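Local atomic coordinates of hypothetical protein (Uncultured marine organism, PDB entry 2OD6), a protein that is of unknown function but folds as a dimeric ferredoxin-like protein and holds a 16-carbon oxo fatty acid in a pocket, perhaps reflecting a lipid-like natural ligand. Residues A[10-15]-A[58-63]; A[37-42]-A[78-83]; A[48-53]-A[62-67]. All coordinates share one frame; numbering follows the deposited sequence.

Contact 1. Residues A[10-15]-A[58-63]; sequences FTTADF and VFRVVM. With OHA (10-oxohexadecanoic acid), chain E.
Strands 10-15 and 59-63 run antiparallel, their axes 4.6 Å apart at closest approach, with paired bonds at Thr11-Met63 and Ala13-Val61; Ala13 N reaches Val61 O nearly along the C=O axis. On the face of Thr12, Asp14, Arg60 and Val62, Arg60 leaves with CG anti to the backbone N (chi1 -178°) and bends only at chi3, which lays its chain alongside Asp14. Arg60 NE gives its shortest bond, 2.8 Å but bent, to the syn lone pair of Asp14 OD1, with weaker ones from NE and NH2 to OD2; carboxylate and guanidinium are twisted 42° apart. Thr12 CG2 meets Arg60 CG at 3.5 Å, and Val58 CG2 covers one guanidinium face. An alanine in place of Arg60 removes the salt bridge and the CG-CD contact with Thr12, and would probably loosen the hold on the Asp14 carboxylate. A water joins Asp14 OD2, Phe15 O and Phe59 N. On the other face, the Met63 chain turns at chi3 so that CE touches Thr11 CG2 (3.7 Å) and OHA C10 (3.8 Å). Thr11 OG1, hydrogen-bonded to Thr101, lies against OHA C14. The pairing is that of the two central strands of a ferredoxin-like sheet, flooring the fatty-acid pocket.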
loop_
_atom_site.group_PDB
_atom_site.type_symbol
_atom_site.label_atom_id
_atom_site.label_comp_id
_atom_site.label_asym_id
_atom_site.label_seq_id
_atom_site.Cartn_x
_atom_site.Cartn_y
_atom_site.Cartn_z
ATOM N N PHE A 10 -1.805 -4.321 3.495
ATOM C CA PHE A 10 -0.426 -3.893 3.283
ATOM C C PHE A 10 0.363 -4.460 4.373
ATOM O O PHE A 10 0.142 -4.098 5.520
ATOM C CB PHE A 10 -0.289 -2.368 3.344
ATOM C CG PHE A 10 -1.191 -1.648 2.405
ATOM C CD1 PHE A 10 -0.831 -1.434 1.087
ATOM C CD2 PHE A 10 -2.426 -1.206 2.832
ATOM C CE1 PHE A 10 -1.682 -0.770 0.217
ATOM C CE2 PHE A 10 -3.280 -0.541 1.964
ATOM C CZ PHE A 10 -2.917 -0.330 0.657
ATOM N N THR A 11 1.218 -5.411 4.053
ATOM C CA THR A 11 2.081 -5.999 5.115
ATOM C C THR A 11 3.438 -5.365 4.966
ATOM O O THR A 11 4.042 -5.434 3.859
ATOM C CB THR A 11 2.132 -7.513 4.910
ATOM O OG1 THR A 11 0.812 -8.049 5.063
ATOM C CG2 THR A 11 3.065 -8.190 5.886
ATOM N N THR A 12 3.979 -4.871 6.079
ATOM C CA THR A 12 5.322 -4.331 6.110
ATOM C C THR A 12 6.166 -5.350 6.823
ATOM O O THR A 12 5.825 -5.822 7.933
ATOM C CB THR A 12 5.425 -2.913 6.787
ATOM O OG1 THR A 12 4.619 -1.990 6.037
ATOM C CG2 THR A 12 6.889 -2.425 6.830
ATOM N N ALA A 13 7.241 -5.721 6.147
ATOM C CA ALA A 13 8.193 -6.689 6.621
ATOM C C ALA A 13 9.577 -6.051 6.840
ATOM O O ALA A 13 10.179 -5.548 5.899
ATOM C CB ALA A 13 8.246 -7.772 5.594
ATOM N N ASP A 14 10.117 -6.116 8.058
ATOM C CA ASP A 14 11.402 -5.530 8.364
ATOM C C ASP A 14 12.376 -6.580 8.760
ATOM O O ASP A 14 12.004 -7.460 9.503
ATOM C CB ASP A 14 11.318 -4.668 9.612
ATOM C CG ASP A 14 11.184 -3.235 9.300
ATOM O OD1 ASP A 14 10.097 -2.880 8.813
ATOM O OD2 ASP A 14 12.166 -2.494 9.531
ATOM N N PHE A 15 13.634 -6.402 8.352
ATOM C CA PHE A 15 14.662 -7.396 8.502
ATOM C C PHE A 15 15.818 -6.711 9.103
ATOM O O PHE A 15 15.935 -5.482 9.082
ATOM C CB PHE A 15 15.061 -7.993 7.162
ATOM C CG PHE A 15 13.916 -8.544 6.408
ATOM C CD1 PHE A 15 13.221 -7.749 5.588
ATOM C CD2 PHE A 15 13.469 -9.847 6.601
ATOM C CE1 PHE A 15 12.157 -8.221 4.916
ATOM C CE2 PHE A 15 12.364 -10.332 5.897
ATOM C CZ PHE A 15 11.717 -9.506 5.090
ATOM N N VAL A 58 17.180 0.990 6.673
ATOM C CA VAL A 58 16.294 -0.080 7.075
ATOM C C VAL A 58 16.168 -1.025 5.916
ATOM O O VAL A 58 16.361 -0.645 4.756
ATOM C CB VAL A 58 14.858 0.418 7.478
ATOM C CG1 VAL A 58 14.953 1.351 8.639
ATOM C CG2 VAL A 58 14.173 1.032 6.348
ATOM N N PHE A 59 15.802 -2.257 6.247
ATOM C CA PHE A 59 15.598 -3.272 5.246
ATOM C C PHE A 59 14.148 -3.661 5.215
ATOM O O PHE A 59 13.700 -4.403 6.052
ATOM C CB PHE A 59 16.540 -4.418 5.590
ATOM C CG PHE A 59 17.914 -3.976 5.691
ATOM C CD1 PHE A 59 18.635 -3.676 4.573
ATOM C CD2 PHE A 59 18.444 -3.703 6.918
ATOM C CE1 PHE A 59 19.941 -3.164 4.675
ATOM C CE2 PHE A 59 19.766 -3.200 7.059
ATOM C CZ PHE A 59 20.523 -2.943 5.918
ATOM N N ARG A 60 13.374 -3.254 4.200
ATOM C CA ARG A 60 11.972 -3.265 4.420
ATOM C C ARG A 60 11.243 -3.337 3.088
ATOM O O ARG A 60 11.600 -2.674 2.168
ATOM C CB ARG A 60 11.582 -1.989 5.234
ATOM C CG ARG A 60 10.104 -1.825 5.614
ATOM C CD ARG A 60 9.820 -0.485 6.396
ATOM N NE ARG A 60 10.557 -0.383 7.691
ATOM C CZ ARG A 60 10.740 0.748 8.354
ATOM N NH1 ARG A 60 10.212 1.868 7.958
ATOM N NH2 ARG A 60 11.442 0.735 9.487
ATOM N N VAL A 61 10.261 -4.197 3.064
ATOM C CA VAL A 61 9.367 -4.306 1.881
ATOM C C VAL A 61 7.982 -4.084 2.338
ATOM O O VAL A 61 7.607 -4.422 3.430
ATOM C CB VAL A 61 9.531 -5.666 1.189
ATOM C CG1 VAL A 61 11.004 -5.789 0.661
ATOM C CG2 VAL A 61 9.168 -6.844 2.103
ATOM N N VAL A 62 7.160 -3.524 1.453
ATOM C CA VAL A 62 5.742 -3.536 1.664
ATOM C C VAL A 62 5.123 -4.460 0.616
ATOM O O VAL A 62 5.343 -4.306 -0.579
ATOM C CB VAL A 62 5.101 -2.099 1.557
ATOM C CG1 VAL A 62 3.542 -2.150 1.640
ATOM C CG2 VAL A 62 5.662 -1.212 2.666
HETATM N N MSE A 63 4.307 -5.393 1.102
HETATM C CA MSE A 63 3.567 -6.325 0.300
HETATM C C MSE A 63 2.082 -5.928 0.210
HETATM O O MSE A 63 1.418 -5.666 1.239
HETATM C CB MSE A 63 3.775 -7.701 0.907
HETATM C CG MSE A 63 5.237 -8.137 0.792
HETATM SE SE MSE A 63 5.360 -9.975 1.438
HETATM C CE MSE A 63 5.154 -9.712 3.283
HETATM O O2 OHA E . -4.375 -9.916 3.531
HETATM C C16 OHA E . -3.544 -10.250 4.370
HETATM O O3 OHA E . -3.704 -9.720 5.562
HETATM C C15 OHA E . -2.421 -11.241 4.105
HETATM C C14 OHA E . -1.266 -11.100 5.115
HETATM C C13 OHA E . -0.213 -12.235 5.088
HETATM C C12 OHA E . 1.244 -11.762 4.905
HETATM C C11 OHA E . 2.327 -12.775 5.367
HETATM C C10 OHA E . 3.507 -13.000 4.400
HETATM C C9 OHA E . 3.115 -13.988 3.278
HETATM C C8 OHA E . 4.009 -14.001 2.016
HETATM C C7 OHA E . 3.364 -14.831 0.896
HETATM O O1 OHA E . 2.561 -14.321 0.119
HETATM C C6 OHA E . 3.650 -16.301 0.688
HETATM C C5 OHA E . 4.751 -16.850 1.595
HETATM C C4 OHA E . 5.051 -18.318 1.240
HETATM C C3 OHA E . 6.257 -18.947 1.965
HETATM C C2 OHA E . 7.586 -18.192 1.837
HETATM C C1 OHA E . 8.069 -17.721 3.202
HETATM O O HOH W 1 15.265 -2.856 8.866
#

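Contact 2. Residues A[37-42]-A[78-83]; sequences KEMKSR and AYLEDT
Helices 18-40 and 70-85, the two that pack on the sheet of this ferredoxin-like fold, meet here through the Tyr79 side chain, which lies across residues 38 to 42. Tyr79 sets out with CG anti to its backbone N (chi1 163°), aiming the ring at segment 37-42. Its CB sits over one face of the Arg42 guanidinium, 3.5 Å from Arg42 NE. Farther out, CD1 lies over the centre of the same group, 3.7 Å from Arg42 CZ, with the two planes 29° apart. The opposite rim, CD2 and CE2, runs past Met39 CG at 4.1 Å. At the tip Glu38 CB lies over a face of the ring, 3.3 Å from Tyr79 CZ, and Glu38 CG packs beside Tyr79 OH.

Arg42 is held for this role by its own segment: its chain stays extended from CG to NE, and NH1 bonds both Glu38 O and Glu38 OE1, each close to the guanidinium plane. Glu38 O also accepts from Ser41 OG, so two side chains grip one carbonyl. On the pocket side Met39, buried against Tyr65 and Tyr67, brings CE to 3.7 Å from Leu80 CD1, and Leu80 in turn touches the bound fatty acid. Behind Tyr79, its carbonyl O receives both Thr83 N and Thr83 OG1, the hydroxyl at 2.8 Å and donating from above the carbonyl plane.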
loop_
_atom_site.group_PDB
_atom_site.type_symbol
_atom_site.label_atom_id
_atom_site.label_comp_id
_atom_site.label_asym_id
_atom_site.label_seq_id
_atom_site.Cartn_x
_atom_site.Cartn_y
_atom_site.Cartn_z
ATOM N N LYS A 37 -1.348 -18.879 -7.525
ATOM C CA LYS A 37 -2.444 -19.597 -8.126
ATOM C C LYS A 37 -3.541 -19.811 -7.085
ATOM O O LYS A 37 -4.724 -19.644 -7.377
ATOM C CB LYS A 37 -1.927 -20.946 -8.639
ATOM C CG LYS A 37 -2.808 -21.649 -9.578
ATOM C CD LYS A 37 -2.156 -22.939 -10.104
ATOM C CE LYS A 37 -2.168 -24.081 -9.082
ATOM N NZ LYS A 37 -0.961 -24.070 -8.188
ATOM N N GLU A 38 -3.145 -20.194 -5.875
ATOM C CA GLU A 38 -4.127 -20.513 -4.839
ATOM C C GLU A 38 -4.910 -19.300 -4.403
ATOM O O GLU A 38 -6.134 -19.358 -4.261
ATOM C CB GLU A 38 -3.447 -21.162 -3.637
ATOM C CG GLU A 38 -2.890 -22.520 -3.939
ATOM C CD GLU A 38 -3.949 -23.592 -4.192
ATOM O OE1 GLU A 38 -5.145 -23.383 -3.914
ATOM O OE2 GLU A 38 -3.566 -24.671 -4.661
HETATM N N MSE A 39 -4.205 -18.197 -4.194
HETATM C CA MSE A 39 -4.841 -16.953 -3.748
HETATM C C MSE A 39 -5.752 -16.319 -4.813
HETATM O O MSE A 39 -6.838 -15.815 -4.507
HETATM C CB MSE A 39 -3.769 -15.948 -3.270
HETATM C CG MSE A 39 -3.064 -16.397 -2.058
HETATM SE SE MSE A 39 -1.881 -15.074 -1.255
HETATM C CE MSE A 39 -3.123 -13.999 -0.135
ATOM N N LYS A 40 -5.329 -16.367 -6.065
ATOM C CA LYS A 40 -6.134 -15.823 -7.121
ATOM C C LYS A 40 -7.375 -16.638 -7.320
ATOM O O LYS A 40 -8.432 -16.072 -7.611
ATOM C CB LYS A 40 -5.355 -15.699 -8.424
ATOM C CG LYS A 40 -4.285 -14.628 -8.372
ATOM C CD LYS A 40 -3.890 -14.219 -9.765
ATOM C CE LYS A 40 -2.976 -13.000 -9.728
ATOM N NZ LYS A 40 -2.385 -12.823 -11.088
ATOM N N SER A 41 -7.287 -17.964 -7.134
ATOM C CA SER A 41 -8.474 -18.814 -7.262
ATOM C C SER A 41 -9.476 -18.502 -6.155
ATOM O O SER A 41 -10.631 -18.903 -6.252
ATOM C CB SER A 41 -8.111 -20.297 -7.205
ATOM O OG SER A 41 -7.783 -20.670 -5.867
ATOM N N ARG A 42 -9.016 -17.823 -5.102
ATOM C CA ARG A 42 -9.859 -17.379 -3.989
ATOM C C ARG A 42 -10.202 -15.908 -4.021
ATOM O O ARG A 42 -10.783 -15.384 -3.058
ATOM C CB ARG A 42 -9.168 -17.728 -2.679
ATOM C CG ARG A 42 -9.071 -19.203 -2.463
ATOM C CD ARG A 42 -8.177 -19.515 -1.291
ATOM N NE ARG A 42 -8.277 -20.916 -0.939
ATOM C CZ ARG A 42 -7.646 -21.911 -1.560
ATOM N NH1 ARG A 42 -6.843 -21.685 -2.585
ATOM N NH2 ARG A 42 -7.843 -23.153 -1.154
ATOM N N ALA A 78 -7.936 -17.576 5.357
ATOM C CA ALA A 78 -8.198 -18.962 5.676
ATOM C C ALA A 78 -7.161 -19.865 5.024
ATOM O O ALA A 78 -6.584 -20.734 5.671
ATOM C CB ALA A 78 -9.597 -19.342 5.224
ATOM N N TYR A 79 -6.930 -19.648 3.737
ATOM C CA TYR A 79 -5.956 -20.411 2.976
ATOM C C TYR A 79 -4.570 -20.232 3.577
ATOM O O TYR A 79 -3.833 -21.192 3.718
ATOM C CB TYR A 79 -5.937 -19.969 1.499
ATOM C CG TYR A 79 -4.706 -20.416 0.769
ATOM C CD1 TYR A 79 -4.543 -21.749 0.410
ATOM C CD2 TYR A 79 -3.686 -19.525 0.464
ATOM C CE1 TYR A 79 -3.394 -22.181 -0.250
ATOM C CE2 TYR A 79 -2.501 -19.954 -0.200
ATOM C CZ TYR A 79 -2.377 -21.271 -0.549
ATOM O OH TYR A 79 -1.244 -21.713 -1.198
ATOM N N LEU A 80 -4.197 -19.002 3.903
ATOM C CA LEU A 80 -2.843 -18.775 4.382
ATOM C C LEU A 80 -2.637 -19.383 5.763
ATOM O O LEU A 80 -1.630 -20.033 5.983
ATOM C CB LEU A 80 -2.461 -17.300 4.348
ATOM C CG LEU A 80 -2.225 -16.603 2.988
ATOM C CD1 LEU A 80 -2.018 -15.102 3.219
ATOM C CD2 LEU A 80 -1.040 -17.173 2.215
ATOM N N GLU A 81 -3.588 -19.221 6.683
ATOM C CA GLU A 81 -3.424 -19.762 8.040
ATOM C C GLU A 81 -3.377 -21.290 7.991
ATOM O O GLU A 81 -2.612 -21.918 8.699
ATOM C CB GLU A 81 -4.532 -19.276 8.988
ATOM C CG GLU A 81 -4.408 -17.787 9.379
ATOM N N ASP A 82 -4.185 -21.868 7.115
ATOM C CA ASP A 82 -4.168 -23.308 6.850
ATOM C C ASP A 82 -2.805 -23.807 6.389
ATOM O O ASP A 82 -2.273 -24.775 6.924
ATOM C CB ASP A 82 -5.155 -23.600 5.729
ATOM C CG ASP A 82 -6.203 -24.551 6.137
ATOM O OD1 ASP A 82 -5.896 -25.764 6.163
ATOM O OD2 ASP A 82 -7.331 -24.077 6.425
ATOM N N THR A 83 -2.279 -23.114 5.385
ATOM C CA THR A 83 -1.073 -23.488 4.651
ATOM C C THR A 83 0.213 -23.171 5.398
ATOM O O THR A 83 0.836 -24.072 5.952
ATOM C CB THR A 83 -1.034 -22.772 3.262
ATOM O OG1 THR A 83 -2.193 -23.134 2.511
ATOM C CG2 THR A 83 0.227 -23.148 2.472
#

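Contact 3. Residues A[48-53]-A[62-67]; sequences SMNRVW and VMTYEY. With OHA (10-oxohexadecanoic acid), chain E.
Ser48 OG and Thr64 OG1 both occupy the crowded position between backbone N and carbonyl carbon (chi1 73° and 71°), which turns the two hydroxyls toward each other; Asn50, with CG anti to its carbonyl carbon, swings its amide back over the same face. The hydroxyls bond at 2.7 Å from Ser48 OG to Thr64 OG1, with either able to donate. Asn50 ND2 then gives one hydrogen to Ser48 OG, 3.1 Å away, and the other to Val62 O at 2.8 Å, both near the amide plane, so the rotation of the amide is fixed by two bonds. Because Asn50 N reaches Val62 O only weakly, the side chain reinforces the backbone pairing at this step. Paired main-chain bonds join Ser48 and Thr64, and Val52 CG2 abuts Val62 CG2.

On the reverse face the Met49 and Met63 side chains lie side by side, CG to CG. Farther along, Tyr65 offers a ring face to OHA C15 while Tyr65 OH donates to the keto oxygen O1 at 3.2 Å. The carboxyl oxygen O2 lies at the edge of the Tyr67 ring, in its plane, and accepts from Tyr67 OH at 2.6 Å. The hairpin of strands 44-52 and 59-67 thus has strand 7-15 along its far side, helix 18-40 over Met49, Tyr65 and Tyr67, and a strand of the second subunit paired to residues 48-52, continuing the sheet across the dimer.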
loop_
_atom_site.group_PDB
_atom_site.type_symbol
_atom_site.label_atom_id
_atom_site.label_comp_id
_atom_site.label_asym_id
_atom_site.label_seq_id
_atom_site.Cartn_x
_atom_site.Cartn_y
_atom_site.Cartn_z
ATOM N N SER A 48 1.896 -7.408 -4.848
ATOM C CA SER A 48 3.158 -6.681 -5.162
ATOM C C SER A 48 4.026 -6.663 -3.978
ATOM O O SER A 48 3.501 -6.726 -2.889
ATOM C CB SER A 48 2.920 -5.268 -5.735
ATOM O OG SER A 48 2.483 -4.330 -4.768
HETATM N N MSE A 49 5.345 -6.671 -4.208
HETATM C CA MSE A 49 6.349 -6.496 -3.144
HETATM C C MSE A 49 7.154 -5.256 -3.525
HETATM O O MSE A 49 7.545 -5.100 -4.665
HETATM C CB MSE A 49 7.212 -7.766 -2.953
HETATM C CG MSE A 49 8.309 -7.687 -1.966
HETATM SE SE MSE A 49 8.599 -9.562 -1.456
HETATM C CE MSE A 49 8.828 -10.223 -3.358
ATOM N N ASN A 50 7.470 -4.404 -2.533
ATOM C CA ASN A 50 7.986 -3.042 -2.831
ATOM C C ASN A 50 9.052 -2.751 -1.885
ATOM O O ASN A 50 8.789 -2.935 -0.726
ATOM C CB ASN A 50 6.842 -2.022 -2.670
ATOM C CG ASN A 50 5.634 -2.348 -3.526
ATOM O OD1 ASN A 50 5.573 -1.937 -4.682
ATOM N ND2 ASN A 50 4.617 -3.088 -2.940
ATOM N N ARG A 51 10.242 -2.355 -2.349
ATOM C CA ARG A 51 11.379 -2.125 -1.445
ATOM C C ARG A 51 11.286 -0.665 -1.034
ATOM O O ARG A 51 11.243 0.202 -1.911
ATOM C CB ARG A 51 12.678 -2.307 -2.246
ATOM C CG ARG A 51 13.929 -1.775 -1.602
ATOM C CD ARG A 51 14.184 -2.587 -0.531
ATOM N NE ARG A 51 15.392 -2.152 0.169
ATOM C CZ ARG A 51 16.621 -2.133 -0.335
ATOM N NH1 ARG A 51 16.918 -2.636 -1.511
ATOM N NH2 ARG A 51 17.586 -1.718 0.459
ATOM N N VAL A 52 11.343 -0.392 0.271
ATOM C CA VAL A 52 11.196 0.978 0.773
ATOM C C VAL A 52 12.605 1.589 0.796
ATOM O O VAL A 52 13.503 1.052 1.460
ATOM C CB VAL A 52 10.542 1.044 2.172
ATOM C CG1 VAL A 52 10.553 2.562 2.709
ATOM C CG2 VAL A 52 9.057 0.445 2.164
ATOM N N TRP A 53 12.800 2.683 0.057
ATOM C CA TRP A 53 14.145 3.291 -0.037
ATOM C C TRP A 53 14.347 4.643 0.700
ATOM O O TRP A 53 15.498 5.091 0.852
ATOM C CB TRP A 53 14.615 3.366 -1.481
ATOM C CG TRP A 53 13.629 4.054 -2.476
ATOM C CD1 TRP A 53 12.783 3.466 -3.288
ATOM C CD2 TRP A 53 13.422 5.487 -2.630
ATOM N NE1 TRP A 53 12.072 4.402 -3.995
ATOM C CE2 TRP A 53 12.458 5.653 -3.620
ATOM C CE3 TRP A 53 14.017 6.630 -2.066
ATOM C CZ2 TRP A 53 12.031 6.917 -4.051
ATOM C CZ3 TRP A 53 13.580 7.872 -2.476
ATOM C CH2 TRP A 53 12.609 8.006 -3.472
ATOM N N VAL A 62 7.160 -3.524 1.453
ATOM C CA VAL A 62 5.742 -3.536 1.664
ATOM C C VAL A 62 5.123 -4.460 0.616
ATOM O O VAL A 62 5.343 -4.306 -0.579
ATOM C CB VAL A 62 5.101 -2.099 1.557
ATOM C CG1 VAL A 62 3.542 -2.150 1.640
ATOM C CG2 VAL A 62 5.662 -1.212 2.666
HETATM N N MSE A 63 4.307 -5.393 1.102
HETATM C CA MSE A 63 3.567 -6.325 0.300
HETATM C C MSE A 63 2.082 -5.928 0.210
HETATM O O MSE A 63 1.418 -5.666 1.239
HETATM C CB MSE A 63 3.775 -7.701 0.907
HETATM C CG MSE A 63 5.237 -8.137 0.792
HETATM SE SE MSE A 63 5.360 -9.975 1.438
HETATM C CE MSE A 63 5.154 -9.712 3.283
ATOM N N THR A 64 1.534 -5.839 -0.986
ATOM C CA THR A 64 0.187 -5.445 -1.085
ATOM C C THR A 64 -0.601 -6.645 -1.621
ATOM O O THR A 64 -0.157 -7.303 -2.544
ATOM C CB THR A 64 -0.003 -4.212 -2.012
ATOM O OG1 THR A 64 0.222 -4.633 -3.350
ATOM C CG2 THR A 64 0.967 -3.081 -1.650
ATOM N N TYR A 65 -1.752 -6.924 -1.003
ATOM C CA TYR A 65 -2.689 -7.943 -1.450
ATOM C C TYR A 65 -3.993 -7.260 -1.828
ATOM O O TYR A 65 -4.648 -6.677 -0.976
ATOM C CB TYR A 65 -2.939 -8.899 -0.303
ATOM C CG TYR A 65 -1.726 -9.598 0.138
ATOM C CD1 TYR A 65 -0.895 -9.005 1.088
ATOM C CD2 TYR A 65 -1.360 -10.832 -0.386
ATOM C CE1 TYR A 65 0.284 -9.631 1.541
ATOM C CE2 TYR A 65 -0.162 -11.482 0.076
ATOM C CZ TYR A 65 0.623 -10.857 1.021
ATOM O OH TYR A 65 1.749 -11.468 1.439
ATOM N N GLU A 66 -4.369 -7.282 -3.085
ATOM C CA GLU A 66 -5.569 -6.624 -3.502
ATOM C C GLU A 66 -6.648 -7.689 -3.738
ATOM O O GLU A 66 -6.542 -8.468 -4.668
ATOM C CB GLU A 66 -5.341 -5.860 -4.807
ATOM C CG GLU A 66 -4.599 -4.552 -4.607
ATOM C CD GLU A 66 -4.145 -3.925 -5.882
ATOM O OE1 GLU A 66 -4.957 -3.711 -6.821
ATOM O OE2 GLU A 66 -2.942 -3.625 -5.922
ATOM N N TYR A 67 -7.680 -7.689 -2.898
ATOM C CA TYR A 67 -8.775 -8.624 -3.002
ATOM C C TYR A 67 -10.050 -8.033 -3.616
ATOM O O TYR A 67 -10.319 -6.824 -3.529
ATOM C CB TYR A 67 -9.104 -9.162 -1.629
ATOM C CG TYR A 67 -7.921 -9.702 -0.837
ATOM C CD1 TYR A 67 -7.414 -10.960 -1.088
ATOM C CD2 TYR A 67 -7.346 -8.962 0.189
ATOM C CE1 TYR A 67 -6.338 -11.472 -0.345
ATOM C CE2 TYR A 67 -6.297 -9.474 0.938
ATOM C CZ TYR A 67 -5.821 -10.740 0.670
ATOM O OH TYR A 67 -4.795 -11.281 1.412
HETATM O O2 OHA E . -4.375 -9.916 3.531
HETATM C C16 OHA E . -3.544 -10.250 4.370
HETATM O O3 OHA E . -3.704 -9.720 5.562
HETATM C C15 OHA E . -2.421 -11.241 4.105
HETATM C C14 OHA E . -1.266 -11.100 5.115
HETATM C C13 OHA E . -0.213 -12.235 5.088
HETATM C C12 OHA E . 1.244 -11.762 4.905
HETATM C C11 OHA E . 2.327 -12.775 5.367
HETATM C C10 OHA E . 3.507 -13.000 4.400
HETATM C C9 OHA E . 3.115 -13.988 3.278
HETATM C C8 OHA E . 4.009 -14.001 2.016
HETATM C C7 OHA E . 3.364 -14.831 0.896
HETATM O O1 OHA E . 2.561 -14.321 0.119
HETATM C C6 OHA E . 3.650 -16.301 0.688
HETATM C C5 OHA E . 4.751 -16.850 1.595
HETATM C C4 OHA E . 5.051 -18.318 1.240
HETATM C C3 OHA E . 6.257 -18.947 1.965
HETATM C C2 OHA E . 7.586 -18.192 1.837
HETATM C C1 OHA E . 8.069 -17.721 3.202
#

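Contacts 1 and 3 share strand 59-67 and meet at Val62 and Met63, placing strands 7-15 and 44-52 on either side of it; both are ladders of backbone bonds and both touch the fatty acid. Contact 3 is wholly buried, and the side chains of Ser48, Asn50 and Thr64 bond in a small uncharged network, whereas contact 1 is partly buried and carries an ionic pair. Contact 2, about 18 Å from contact 3 and 21 Å from contact 1 between centres, is a surface meeting of helices without hydrogen bonds between its segments, built on the Tyr79 ring packed against the Arg42 guanidinium and aliphatic carbons. Met39 CE nevertheless touches Tyr65 and Tyr67, connecting the helix layer to the sheet beside the ligand.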